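PDB 5HIU: GTPase activator-like protein, which probably activates GTPases, and is represented here by the helical N-terminal part of TSC2. Local coordinates for residues A25-K30 against N44-A49; H63-M68 against Q79-L84. All coordinates share one frame; numbering follows the deposited sequence.

Two neighbouring contacts near the N-terminal end of an elongated, all-helical chain illustrate how helix pairs differ with depth. Interaction 1 joins helix 22-33 to helix 36-52 in a partly buried place, mainly through aliphatic carbons and without any polar bond between the two segments, with a lysine along its outer side. Interaction 2, whose four touching residues are all buried, joins 63-68, on helix 59-65 and its C-terminal side, to helix 75-89, and adds a serine-to-carbonyl hydrogen bond to its apolar packing. The centres of interactions 1 and 2 lie about 11 Å apart. The two meet directly where Leu84 packs on Leu46, so the partly buried pair continues into the deeper one.

Interaction 1: A25-K30 against N44-A49; sequences ADLVAK and NKLRFA
Leu27 drives its side chain against Leu46 and Lys45, and the tightness of this contact is concentrated there. Leu27 CB sits 3.6 Å from Leu46 CG, and Leu46 CD1 and CD2 each lie 3.9 Å from Leu27 CB, which thus sits against the fork of the side chain. With its CG turned beside the backbone N (chi1 -60°), Leu27 brings CD1 to the helix surface at Lys45, 3.7 Å from Lys45 CB. Val28 adds a lighter touch: Val28 CG2 lies 4.1 Å from Leu46 CD1, the two side chains crossing at about a right angle. Ile61 of helix 59-65 touches both Val28 and Leu46 and carries the packing inward.

The solvent side is looser. Lys45 runs out extended across Leu27, and Lys45 CD passes 3.9 Å from Leu27 CD2. Its aliphatic chain thus covers the leucine while the ammonium group continues outward. There Lys45 NZ lies 5.2 Å from Lys30 NZ, a like-charge proximity that probably adds no attraction on this side. The axes of the two segments approach to 9.7 Å, at 146° between their directions: an antiparallel helix hairpin, consistent with the stacked helix pairs of an alpha-solenoid.

Interaction 2: H63-M68 against Q79-L84; sequences HAAKDM and QASWEL
Ser81 holds its OG anti to the backbone N (chi1 -175°), which aims the hydroxyl across at Ala65, while Leu84, likewise with CG anti to its backbone N (chi1 164°), sends CD2 to the methyl of the same alanine. The hydroxyl donates to the carbonyl: Ser81 OG lies 3.0 Å from Ala65 O. The approach is oblique, with the donor standing well above the carbonyl plane, 57° out of it. That oxygen has a second donor, since Met68 N, 2.8 Å from Ala65 O, reaches it from the opposite face of the plane. Two bonds therefore grip one buried carbonyl, one closing the turn from Ala65 to Met68 and the other tying this turn to helix 75-89.

In the fold, this is where 63-68, on helix 59-65 and its C-terminal side with a short 3-10 stretch at 67-68, packs on helix 75-89, within an array of consecutive helices like those of an alpha-solenoid. Helix 22-33 covers the apolar side through Leu31, which touches Met68 and Leu84.

Around the polar bond the packing is close and aliphatic. Ala65 CB meets Leu84 CD2 at 3.6 Å, with the hydroxyl of Ser81 a little farther from the same methyl. Met68 CB rests against the serine from the same turn, 3.5 Å from Ser81 CB and at a like distance from Ser81 OG, so the hydroxyl is bordered by carbon as well as by its acceptor. Beyond CB the methionine chain bends at its thioether, and the side chain also touches Val40 and Arg39 of helix 36-52; Asp67, just before it, forms a salt bridge with Arg39.

Interaction 1: A25-K30 against N44-A49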
loop_
_atom_site.group_PDB
_atom_site.type_symbol
_atom_site.label_atom_id
_atom_site.label_comp_id
_atom_site.label_asym_id
_atom_site.label_seq_id
_atom_site.Cartn_x
_atom_site.Cartn_y
_atom_site.Cartn_z
ATOM N N ALA A 25 -0.769 -47.821 -8.494
ATOM C CA ALA A 25 -0.470 -48.672 -7.342
ATOM C C ALA A 25 1.026 -48.972 -7.295
ATOM O O ALA A 25 1.680 -48.735 -6.270
ATOM C CB ALA A 25 -1.288 -49.958 -7.393
ATOM N N ASP A 26 1.555 -49.466 -8.418
ATOM C CA ASP A 26 2.997 -49.672 -8.595
ATOM C C ASP A 26 3.810 -48.438 -8.225
ATOM O O ASP A 26 4.635 -48.471 -7.308
ATOM C CB ASP A 26 3.319 -50.029 -10.046
ATOM C CG ASP A 26 3.008 -51.459 -10.381
ATOM O OD1 ASP A 26 2.606 -52.229 -9.476
ATOM O OD2 ASP A 26 3.179 -51.818 -11.564
ATOM N N LEU A 27 3.562 -47.343 -8.935
ATOM C CA LEU A 27 4.354 -46.123 -8.765
ATOM C C LEU A 27 4.463 -45.721 -7.304
ATOM O O LEU A 27 5.549 -45.384 -6.829
ATOM C CB LEU A 27 3.776 -44.983 -9.601
ATOM C CG LEU A 27 3.726 -45.257 -11.111
ATOM C CD1 LEU A 27 3.166 -44.048 -11.852
ATOM C CD2 LEU A 27 5.107 -45.622 -11.643
ATOM N N VAL A 28 3.348 -45.809 -6.587
ATOM C CA VAL A 28 3.312 -45.433 -5.173
ATOM C C VAL A 28 4.166 -46.382 -4.350
ATOM O O VAL A 28 4.843 -45.959 -3.415
ATOM C CB VAL A 28 1.879 -45.399 -4.601
ATOM C CG1 VAL A 28 1.913 -45.134 -3.105
ATOM C CG2 VAL A 28 1.060 -44.322 -5.279
ATOM N N ALA A 29 4.124 -47.666 -4.683
ATOM C CA ALA A 29 5.004 -48.630 -4.026
ATOM C C ALA A 29 6.471 -48.207 -4.197
ATOM O O ALA A 29 7.225 -48.120 -3.220
ATOM C CB ALA A 29 4.768 -50.028 -4.574
ATOM N N LYS A 30 6.853 -47.901 -5.432
ATOM C CA LYS A 30 8.211 -47.447 -5.715
ATOM C C LYS A 30 8.489 -46.108 -5.047
ATOM O O LYS A 30 9.585 -45.881 -4.536
ATOM C CB LYS A 30 8.430 -47.328 -7.221
ATOM C CG LYS A 30 8.350 -48.659 -7.945
ATOM C CD LYS A 30 8.502 -48.490 -9.442
ATOM C CE LYS A 30 8.734 -49.824 -10.139
ATOM N NZ LYS A 30 8.782 -49.647 -11.616
ATOM N N ASN A 44 7.962 -38.435 -10.581
ATOM C CA ASN A 44 7.737 -37.764 -11.853
ATOM C C ASN A 44 6.597 -38.414 -12.633
ATOM O O ASN A 44 5.817 -37.732 -13.288
ATOM C CB ASN A 44 9.016 -37.759 -12.710
ATOM C CG ASN A 44 9.925 -36.589 -12.406
ATOM O OD1 ASN A 44 9.792 -35.519 -12.992
ATOM N ND2 ASN A 44 10.865 -36.789 -11.509
ATOM N N LYS A 45 6.518 -39.740 -12.574
ATOM C CA LYS A 45 5.478 -40.470 -13.290
ATOM C C LYS A 45 4.113 -40.255 -12.656
ATOM O O LYS A 45 3.157 -39.897 -13.337
ATOM C CB LYS A 45 5.797 -41.949 -13.312
ATOM C CG LYS A 45 6.945 -42.274 -14.242
ATOM C CD LYS A 45 7.410 -43.692 -14.057
ATOM C CE LYS A 45 8.435 -44.083 -15.100
ATOM N NZ LYS A 45 8.878 -45.467 -14.782
ATOM N N LEU A 46 4.027 -40.478 -11.349
ATOM C CA LEU A 46 2.835 -40.111 -10.588
ATOM C C LEU A 46 2.391 -38.685 -10.860
ATOM O O LEU A 46 1.209 -38.416 -11.010
ATOM C CB LEU A 46 3.094 -40.247 -9.097
ATOM C CG LEU A 46 2.928 -41.669 -8.632
ATOM C CD1 LEU A 46 3.597 -41.863 -7.280
ATOM C CD2 LEU A 46 1.450 -42.001 -8.589
ATOM N N ARG A 47 3.323 -37.757 -10.925
ATOM C CA ARG A 47 2.902 -36.403 -11.191
ATOM C C ARG A 47 2.119 -36.374 -12.484
ATOM O O ARG A 47 1.184 -35.601 -12.617
ATOM C CB ARG A 47 4.069 -35.443 -11.252
ATOM C CG ARG A 47 3.620 -34.013 -11.309
ATOM C CD ARG A 47 4.794 -33.068 -11.379
ATOM N NE ARG A 47 5.358 -32.947 -12.723
ATOM C CZ ARG A 47 6.417 -33.620 -13.176
ATOM N NH1 ARG A 47 7.056 -34.488 -12.403
ATOM N NH2 ARG A 47 6.849 -33.413 -14.413
ATOM N N PHE A 48 2.504 -37.221 -13.430
ATOM C CA PHE A 48 1.760 -37.383 -14.679
ATOM C C PHE A 48 0.436 -38.117 -14.448
ATOM O O PHE A 48 -0.600 -37.707 -14.963
ATOM C CB PHE A 48 2.621 -38.109 -15.736
ATOM C CG PHE A 48 3.396 -37.175 -16.609
ATOM C CD1 PHE A 48 4.356 -36.338 -16.060
ATOM C CD2 PHE A 48 3.146 -37.102 -17.967
ATOM C CE1 PHE A 48 5.060 -35.447 -16.849
ATOM C CE2 PHE A 48 3.844 -36.213 -18.762
ATOM C CZ PHE A 48 4.797 -35.379 -18.201
ATOM N N ALA A 49 0.487 -39.196 -13.670
ATOM C CA ALA A 49 -0.686 -40.013 -13.343
ATOM C C ALA A 49 -1.783 -39.220 -12.655
ATOM O O ALA A 49 -2.949 -39.264 -13.054
ATOM C CB ALA A 49 -0.272 -41.164 -12.447
#

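Interaction 2: H63-M68 against Q79-L84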
loop_
_atom_site.group_PDB
_atom_site.type_symbol
_atom_site.label_atom_id
_atom_site.label_comp_id
_atom_site.label_asym_id
_atom_site.label_seq_id
_atom_site.Cartn_x
_atom_site.Cartn_y
_atom_site.Cartn_z
ATOM N N HIS A 63 1.761 -38.877 1.374
ATOM C CA HIS A 63 2.583 -39.375 2.459
ATOM C C HIS A 63 3.818 -40.062 1.933
ATOM O O HIS A 63 4.920 -39.923 2.484
ATOM C CB HIS A 63 1.811 -40.366 3.300
ATOM C CG HIS A 63 0.557 -39.818 3.877
ATOM N ND1 HIS A 63 0.383 -38.480 4.154
ATOM C CD2 HIS A 63 -0.583 -40.436 4.253
ATOM C CE1 HIS A 63 -0.824 -38.294 4.658
ATOM N NE2 HIS A 63 -1.427 -39.467 4.733
ATOM N N ALA A 64 3.635 -40.817 0.860
ATOM C CA ALA A 64 4.768 -41.457 0.227
ATOM C C ALA A 64 5.904 -40.448 -0.022
ATOM O O ALA A 64 7.060 -40.758 0.226
ATOM C CB ALA A 64 4.331 -42.115 -1.073
ATOM N N ALA A 65 5.553 -39.236 -0.469
ATOM C CA ALA A 65 6.507 -38.283 -1.055
ATOM C C ALA A 65 6.971 -37.162 -0.155
ATOM O O ALA A 65 8.035 -36.618 -0.400
ATOM C CB ALA A 65 5.899 -37.670 -2.306
ATOM N N LYS A 66 6.171 -36.783 0.845
ATOM C CA LYS A 66 6.429 -35.556 1.610
ATOM C C LYS A 66 7.830 -35.414 2.201
ATOM O O LYS A 66 8.340 -34.297 2.328
ATOM C CB LYS A 66 5.383 -35.342 2.696
ATOM C CG LYS A 66 5.286 -36.437 3.743
ATOM C CD LYS A 66 3.951 -36.323 4.466
ATOM C CE LYS A 66 3.681 -37.482 5.396
ATOM N NZ LYS A 66 3.766 -37.052 6.815
ATOM N N ASP A 67 8.461 -36.533 2.542
ATOM C CA ASP A 67 9.839 -36.517 3.065
ATOM C C ASP A 67 10.869 -36.038 2.048
ATOM O O ASP A 67 11.887 -35.473 2.438
ATOM C CB ASP A 67 10.241 -37.897 3.577
ATOM C CG ASP A 67 10.340 -38.912 2.473
ATOM O OD1 ASP A 67 11.410 -39.019 1.844
ATOM O OD2 ASP A 67 9.340 -39.601 2.214
ATOM N N MET A 68 10.601 -36.244 0.758
ATOM C CA MET A 68 11.531 -35.850 -0.312
ATOM C C MET A 68 11.716 -34.321 -0.449
ATOM O O MET A 68 12.671 -33.869 -1.076
ATOM C CB MET A 68 11.072 -36.420 -1.657
ATOM C CG MET A 68 10.994 -37.931 -1.698
ATOM S SD MET A 68 10.281 -38.601 -3.212
ATOM C CE MET A 68 11.638 -38.306 -4.351
ATOM N N GLN A 79 12.652 -31.049 -5.798
ATOM C CA GLN A 79 11.916 -30.462 -6.892
ATOM C C GLN A 79 10.855 -31.392 -7.436
ATOM O O GLN A 79 9.689 -31.015 -7.507
ATOM C CB GLN A 79 12.872 -29.981 -7.996
ATOM C CG GLN A 79 13.467 -28.625 -7.627
ATOM C CD GLN A 79 14.595 -28.156 -8.516
ATOM O OE1 GLN A 79 14.550 -28.291 -9.738
ATOM N NE2 GLN A 79 15.607 -27.569 -7.903
ATOM N N ALA A 80 11.241 -32.604 -7.805
ATOM C CA ALA A 80 10.280 -33.547 -8.393
ATOM C C ALA A 80 9.148 -33.888 -7.410
ATOM O O ALA A 80 8.041 -34.225 -7.821
ATOM C CB ALA A 80 10.985 -34.817 -8.865
ATOM N N SER A 81 9.443 -33.800 -6.117
ATOM C CA SER A 81 8.449 -34.017 -5.072
ATOM C C SER A 81 7.498 -32.829 -4.936
ATOM O O SER A 81 6.292 -33.007 -4.815
ATOM C CB SER A 81 9.160 -34.307 -3.743
ATOM O OG SER A 81 8.250 -34.639 -2.707
ATOM N N TRP A 82 8.042 -31.617 -4.942
ATOM C CA TRP A 82 7.219 -30.408 -4.872
ATOM C C TRP A 82 6.204 -30.372 -5.978
ATOM O O TRP A 82 5.065 -29.983 -5.787
ATOM C CB TRP A 82 8.066 -29.161 -5.020
ATOM C CG TRP A 82 8.678 -28.685 -3.806
ATOM C CD1 TRP A 82 10.002 -28.581 -3.559
ATOM C CD2 TRP A 82 8.014 -28.192 -2.665
ATOM N NE1 TRP A 82 10.215 -28.058 -2.319
ATOM C CE2 TRP A 82 9.003 -27.813 -1.740
ATOM C CE3 TRP A 82 6.675 -28.050 -2.312
ATOM C CZ2 TRP A 82 8.697 -27.291 -0.490
ATOM C CZ3 TRP A 82 6.371 -27.535 -1.066
ATOM C CH2 TRP A 82 7.380 -27.162 -0.171
ATOM N N GLU A 83 6.640 -30.764 -7.151
ATOM C CA GLU A 83 5.770 -30.757 -8.308
ATOM C C GLU A 83 4.663 -31.774 -8.193
ATOM O O GLU A 83 3.562 -31.571 -8.714
ATOM C CB GLU A 83 6.588 -30.993 -9.551
ATOM C CG GLU A 83 7.584 -29.875 -9.733
ATOM C CD GLU A 83 8.414 -30.035 -10.959
ATOM O OE1 GLU A 83 8.952 -31.155 -11.177
ATOM O OE2 GLU A 83 8.523 -29.009 -11.667
ATOM N N LEU A 84 4.955 -32.864 -7.497
ATOM C CA LEU A 84 3.985 -33.903 -7.294
ATOM C C LEU A 84 3.005 -33.442 -6.231
ATOM O O LEU A 84 1.808 -33.719 -6.338
ATOM C CB LEU A 84 4.680 -35.195 -6.883
ATOM C CG LEU A 84 3.820 -36.294 -6.262
ATOM C CD1 LEU A 84 2.902 -36.904 -7.310
ATOM C CD2 LEU A 84 4.720 -37.347 -5.640
#